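PDB 1KA2: thermostable carboxypeptidase 1 from Pyrococcus furiosus, which removes amino acids one after another from the C-terminus of peptide substrates, acting as a cobalt-dependent metallocarboxypeptidase of broad specificity. Local coordinates for residues L278-R283 and P288-V293; W32-N37 and L44-A49. All coordinates share one frame; numbering follows the deposited sequence.

Interaction 1 of 2, residues L278-R283 and P288-V293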
loop_
_atom_site.group_PDB
_atom_site.type_symbol
_atom_site.label_atom_id
_atom_site.label_comp_id
_atom_site.label_asym_id
_atom_site.label_seq_id
_atom_site.Cartn_x
_atom_site.Cartn_y
_atom_site.Cartn_z
ATOM N N LEU A 278 -18.486 3.786 0.290
ATOM C CA LEU A 278 -18.531 3.983 1.726
ATOM C C LEU A 278 -19.892 3.574 2.284
ATOM O O LEU A 278 -19.977 2.981 3.356
ATOM C CB LEU A 278 -18.265 5.459 2.031
ATOM C CG LEU A 278 -17.151 5.828 3.015
ATOM C CD1 LEU A 278 -15.990 4.899 2.860
ATOM C CD2 LEU A 278 -16.714 7.275 2.779
ATOM N N GLN A 279 -20.958 3.883 1.548
ATOM C CA GLN A 279 -22.303 3.561 2.011
ATOM C C GLN A 279 -22.801 2.212 1.521
ATOM O O GLN A 279 -23.963 2.056 1.161
ATOM C CB GLN A 279 -23.272 4.677 1.613
ATOM C CG GLN A 279 -22.846 6.026 2.186
ATOM C CD GLN A 279 -23.967 7.045 2.249
ATOM O OE1 GLN A 279 -24.196 7.653 3.292
ATOM N NE2 GLN A 279 -24.659 7.245 1.136
ATOM N N GLN A 280 -21.902 1.237 1.530
ATOM C CA GLN A 280 -22.222 -0.108 1.104
ATOM C C GLN A 280 -22.774 -0.849 2.322
ATOM O O GLN A 280 -22.595 -0.406 3.450
ATOM C CB GLN A 280 -20.956 -0.778 0.577
ATOM C CG GLN A 280 -21.206 -1.793 -0.499
ATOM C CD GLN A 280 -21.844 -1.205 -1.746
ATOM O OE1 GLN A 280 -22.382 -1.934 -2.560
ATOM N NE2 GLN A 280 -21.773 0.112 -1.906
ATOM N N ASP A 281 -23.454 -1.964 2.095
ATOM C CA ASP A 281 -24.040 -2.743 3.183
ATOM C C ASP A 281 -22.997 -3.700 3.759
ATOM O O ASP A 281 -22.571 -4.631 3.077
ATOM C CB ASP A 281 -25.234 -3.533 2.644
ATOM C CG ASP A 281 -26.114 -4.093 3.740
ATOM O OD1 ASP A 281 -25.569 -4.654 4.710
ATOM O OD2 ASP A 281 -27.357 -3.986 3.619
ATOM N N GLU A 282 -22.599 -3.493 5.014
ATOM C CA GLU A 282 -21.579 -4.346 5.631
ATOM C C GLU A 282 -21.925 -5.828 5.779
ATOM O O GLU A 282 -21.056 -6.640 6.091
ATOM C CB GLU A 282 -21.161 -3.788 6.993
ATOM C CG GLU A 282 -20.585 -2.379 6.929
ATOM C CD GLU A 282 -19.875 -1.984 8.210
ATOM O OE1 GLU A 282 -20.245 -2.495 9.287
ATOM O OE2 GLU A 282 -18.947 -1.159 8.141
ATOM N N ARG A 283 -23.180 -6.200 5.568
ATOM C CA ARG A 283 -23.518 -7.610 5.659
ATOM C C ARG A 283 -22.991 -8.319 4.404
ATOM O O ARG A 283 -22.983 -9.543 4.342
ATOM C CB ARG A 283 -25.032 -7.794 5.763
ATOM C CG ARG A 283 -25.641 -7.144 6.993
ATOM C CD ARG A 283 -27.157 -7.193 6.944
ATOM N NE ARG A 283 -27.675 -6.428 5.819
ATOM C CZ ARG A 283 -28.932 -6.479 5.399
ATOM N NH1 ARG A 283 -29.804 -7.260 6.017
ATOM N NH2 ARG A 283 -29.313 -5.760 4.357
ATOM N N PRO A 288 -19.038 -10.801 -3.464
ATOM C CA PRO A 288 -19.150 -10.140 -4.772
ATOM C C PRO A 288 -20.325 -9.179 -4.988
ATOM O O PRO A 288 -20.388 -8.530 -6.029
ATOM C CB PRO A 288 -19.161 -11.312 -5.753
ATOM C CG PRO A 288 -19.702 -12.437 -4.952
ATOM C CD PRO A 288 -19.050 -12.268 -3.617
ATOM N N ILE A 289 -21.251 -9.078 -4.034
ATOM C CA ILE A 289 -22.371 -8.152 -4.191
ATOM C C ILE A 289 -22.095 -6.791 -3.565
ATOM O O ILE A 289 -22.807 -5.820 -3.830
ATOM C CB ILE A 289 -23.702 -8.699 -3.612
ATOM C CG1 ILE A 289 -23.500 -9.247 -2.201
ATOM C CG2 ILE A 289 -24.280 -9.747 -4.558
ATOM C CD1 ILE A 289 -24.798 -9.774 -1.580
ATOM N N ALA A 290 -21.065 -6.722 -2.728
ATOM C CA ALA A 290 -20.685 -5.449 -2.123
ATOM C C ALA A 290 -19.991 -4.625 -3.217
ATOM O O ALA A 290 -19.287 -5.185 -4.055
ATOM C CB ALA A 290 -19.721 -5.684 -0.953
ATOM N N GLY A 291 -20.202 -3.307 -3.221
ATOM C CA GLY A 291 -19.563 -2.448 -4.213
ATOM C C GLY A 291 -20.397 -1.956 -5.391
ATOM O O GLY A 291 -21.316 -2.636 -5.841
ATOM N N GLY A 292 -20.058 -0.776 -5.907
ATOM C CA GLY A 292 -20.788 -0.204 -7.032
ATOM C C GLY A 292 -21.021 -1.174 -8.179
ATOM O O GLY A 292 -20.114 -1.875 -8.607
ATOM N N VAL A 293 -22.237 -1.187 -8.711
ATOM C CA VAL A 293 -22.566 -2.120 -9.773
ATOM C C VAL A 293 -21.933 -1.907 -11.159
ATOM O O VAL A 293 -21.724 -2.868 -11.878
ATOM C CB VAL A 293 -24.127 -2.275 -9.906
ATOM C CG1 VAL A 293 -24.746 -1.064 -10.665
ATOM C CG2 VAL A 293 -24.436 -3.601 -10.582
#

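Interaction 2 of 2, residues W32-N37 and L44-A49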
loop_
_atom_site.group_PDB
_atom_site.type_symbol
_atom_site.label_atom_id
_atom_site.label_comp_id
_atom_site.label_asym_id
_atom_site.label_seq_id
_atom_site.Cartn_x
_atom_site.Cartn_y
_atom_site.Cartn_z
ATOM N N TRP A 32 -3.046 1.899 -5.796
ATOM C CA TRP A 32 -3.118 3.170 -5.091
ATOM C C TRP A 32 -1.718 3.627 -4.703
ATOM O O TRP A 32 -1.323 4.768 -4.953
ATOM C CB TRP A 32 -3.978 3.024 -3.821
ATOM C CG TRP A 32 -4.052 4.264 -2.972
ATOM C CD1 TRP A 32 -4.868 5.340 -3.159
ATOM C CD2 TRP A 32 -3.254 4.560 -1.815
ATOM N NE1 TRP A 32 -4.629 6.290 -2.194
ATOM C CE2 TRP A 32 -3.642 5.834 -1.355
ATOM C CE3 TRP A 32 -2.244 3.865 -1.124
ATOM C CZ2 TRP A 32 -3.058 6.439 -0.230
ATOM C CZ3 TRP A 32 -1.660 4.465 -0.004
ATOM C CH2 TRP A 32 -2.069 5.740 0.433
ATOM N N ASP A 33 -0.960 2.728 -4.082
ATOM C CA ASP A 33 0.382 3.077 -3.630
ATOM C C ASP A 33 1.276 3.443 -4.809
ATOM O O ASP A 33 2.081 4.374 -4.728
ATOM C CB ASP A 33 0.995 1.918 -2.822
ATOM C CG ASP A 33 2.438 2.172 -2.462
ATOM O OD1 ASP A 33 3.333 1.680 -3.183
ATOM O OD2 ASP A 33 2.668 2.897 -1.476
ATOM N N LEU A 34 1.131 2.715 -5.910
ATOM C CA LEU A 34 1.922 3.018 -7.091
ATOM C C LEU A 34 1.729 4.490 -7.476
ATOM O O LEU A 34 2.705 5.188 -7.741
ATOM C CB LEU A 34 1.533 2.073 -8.236
ATOM C CG LEU A 34 1.744 2.421 -9.720
ATOM C CD1 LEU A 34 2.902 3.346 -9.945
ATOM C CD2 LEU A 34 1.937 1.120 -10.480
ATOM N N GLU A 35 0.479 4.962 -7.470
ATOM C CA GLU A 35 0.155 6.349 -7.829
ATOM C C GLU A 35 0.511 7.399 -6.781
ATOM O O GLU A 35 0.941 8.498 -7.119
ATOM C CB GLU A 35 -1.349 6.517 -8.104
ATOM C CG GLU A 35 -1.918 5.834 -9.346
ATOM C CD GLU A 35 -1.251 6.276 -10.635
ATOM O OE1 GLU A 35 -0.990 7.487 -10.827
ATOM O OE2 GLU A 35 -1.002 5.397 -11.470
ATOM N N VAL A 36 0.322 7.062 -5.510
ATOM C CA VAL A 36 0.547 8.018 -4.437
ATOM C C VAL A 36 1.871 8.024 -3.670
ATOM O O VAL A 36 2.352 9.089 -3.294
ATOM C CB VAL A 36 -0.612 7.914 -3.400
ATOM C CG1 VAL A 36 -0.389 8.886 -2.232
ATOM C CG2 VAL A 36 -1.944 8.207 -4.088
ATOM N N ASN A 37 2.475 6.863 -3.440
ATOM C CA ASN A 37 3.707 6.840 -2.649
ATOM C C ASN A 37 4.990 6.286 -3.248
ATOM O O ASN A 37 6.074 6.797 -2.967
ATOM C CB ASN A 37 3.449 6.079 -1.347
ATOM C CG ASN A 37 2.253 6.606 -0.593
ATOM O OD1 ASN A 37 2.138 7.799 -0.370
ATOM N ND2 ASN A 37 1.359 5.714 -0.185
ATOM N N LEU A 44 9.268 -1.453 -11.780
ATOM C CA LEU A 44 9.426 -2.776 -12.364
ATOM C C LEU A 44 8.956 -3.890 -11.431
ATOM O O LEU A 44 8.272 -4.808 -11.859
ATOM C CB LEU A 44 10.872 -3.048 -12.767
ATOM C CG LEU A 44 11.070 -4.490 -13.253
ATOM C CD1 LEU A 44 10.147 -4.766 -14.443
ATOM C CD2 LEU A 44 12.525 -4.721 -13.640
ATOM N N GLU A 45 9.321 -3.806 -10.155
ATOM C CA GLU A 45 8.936 -4.840 -9.209
ATOM C C GLU A 45 7.445 -4.765 -8.878
ATOM O O GLU A 45 6.788 -5.793 -8.717
ATOM C CB GLU A 45 9.831 -4.745 -7.968
ATOM C CG GLU A 45 11.289 -5.106 -8.324
ATOM C CD GLU A 45 12.305 -4.701 -7.268
ATOM O OE1 GLU A 45 12.459 -3.486 -7.045
ATOM O OE2 GLU A 45 12.956 -5.594 -6.671
ATOM N N ARG A 46 6.903 -3.553 -8.808
ATOM C CA ARG A 46 5.478 -3.395 -8.559
ATOM C C ARG A 46 4.721 -4.052 -9.717
ATOM O O ARG A 46 3.792 -4.834 -9.494
ATOM C CB ARG A 46 5.116 -1.907 -8.461
ATOM C CG ARG A 46 3.615 -1.601 -8.246
ATOM C CD ARG A 46 3.022 -2.390 -7.079
ATOM N NE ARG A 46 3.825 -2.200 -5.883
ATOM C CZ ARG A 46 3.753 -1.151 -5.074
ATOM N NH1 ARG A 46 2.883 -0.175 -5.312
ATOM N NH2 ARG A 46 4.591 -1.057 -4.047
ATOM N N SER A 47 5.155 -3.770 -10.943
ATOM C CA SER A 47 4.513 -4.298 -12.154
ATOM C C SER A 47 4.463 -5.819 -12.227
ATOM O O SER A 47 3.419 -6.389 -12.532
ATOM C CB SER A 47 5.209 -3.754 -13.416
ATOM O OG SER A 47 6.315 -4.571 -13.783
ATOM N N VAL A 48 5.583 -6.482 -11.957
ATOM C CA VAL A 48 5.604 -7.938 -11.999
ATOM C C VAL A 48 4.709 -8.490 -10.890
ATOM O O VAL A 48 4.040 -9.504 -11.075
ATOM C CB VAL A 48 7.041 -8.490 -11.828
ATOM C CG1 VAL A 48 7.850 -8.282 -13.090
ATOM C CG2 VAL A 48 7.712 -7.777 -10.695
ATOM N N ALA A 49 4.694 -7.831 -9.738
ATOM C CA ALA A 49 3.840 -8.291 -8.635
ATOM C C ALA A 49 2.371 -8.162 -9.046
ATOM O O ALA A 49 1.566 -9.062 -8.813
ATOM C CB ALA A 49 4.110 -7.481 -7.360
#

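Interaction 1 of 2, residues L278-R283 and P288-V293
Gln280 reaches across to the backbone of Ala290 and Gly291, a compact example of a side chain meeting the backbone of its own loop. The bond from CA to CB heads toward the facing segment, but CB itself makes no close contact. The next atom, CG, makes the first contacts, 3.3 Å from Gly291 N and 4.2 Å from the methyl CB of Ala290. A bend at chi2 (62°) turns the flat face of the amide to the N-H edge of the peptide joining these two residues, and CD lies 3.0 Å from Gly291 N. At the tip, OE1, whose position is somewhat doubtful, accepts from Gly291 N at 2.7 Å, a weak bond with an N-H...O angle of 136°; NE2 stays farther back, 4.0 Å from Gly291 N. Gly291 is further held through its carbonyl oxygen by Ser469 OG, while Gly292 N donates to Glu277 OE2. Beyond Gln280 the chain closes an Asx turn: Asp281 OD1 accepts from Arg283 N at 3.0 Å, and the arginine grips the same carboxylate side-on, NE to OD1 and NH2 to OD2 (2.7 Å). Gly292 lies about 9 Å from the side chain of His273, near the metal site but not part of it, in the loop joining helix 261-278 (ligands His269 and His273) to helix 295-309 (Glu299), the arrangement of an HEXXH metallopeptidase.

Interaction 2 of 2, residues W32-N37 and L44-A49
Asp33 and Arg46 join the two arms of a helical hairpin, whose segments 32-37 and 44-49 run in roughly opposite directions, at a place where the second subunit also comes in. The tight part is polar. Arg46, bent at chi2 and chi3, presents its guanidinium end-on in a salt bridge, and both terminal nitrogens donate to a single oxygen: NH1 lies 2.9 Å from Asp33 OD1 and NH2 lies 3.1 Å from the same atom, the NH2 bond being the more bent (139° against 155°). OD1 sits in the guanidinium plane, whereas the carboxylate is turned 44° from it and receives NH1 on its anti lone pair. The two buried charges have further partners in the second subunit, since Asp33 OD2 pairs with its Arg250 and Arg46 NE bonds to its His25. The other side is looser and apolar. There the partly exposed Leu34 and the stem of Arg46 slide past each other in opposite directions, with CD2 of Leu34 3.9 Å from CG of Arg46; Leu34 also touches Ile43 and Gln50. Where the two sides meet, Arg46 NH1 stands 3.4 Å from Leu34 N, a pair of donors that makes no bond.

Followed from the N terminus, the chain first meets interaction 2, which closes the short turn between helices 8-36 and 43-61. Interaction 1 opens more than two hundred residues later and closes the loop between helices 261-278 and 295-309. The two are in series, neither nested nor crossed, and their nearest atoms are about 13 Å apart. Helix 8-36 nevertheless serves both: its end lies in interaction 2, while its Leu14 and Tyr17 pack on Pro288 of interaction 1. The dimer adds a second tie, because Glu45 and Val48 touch Met285 and Phe286 of the second subunit, residues of the link between 278-283 and 288-293 there.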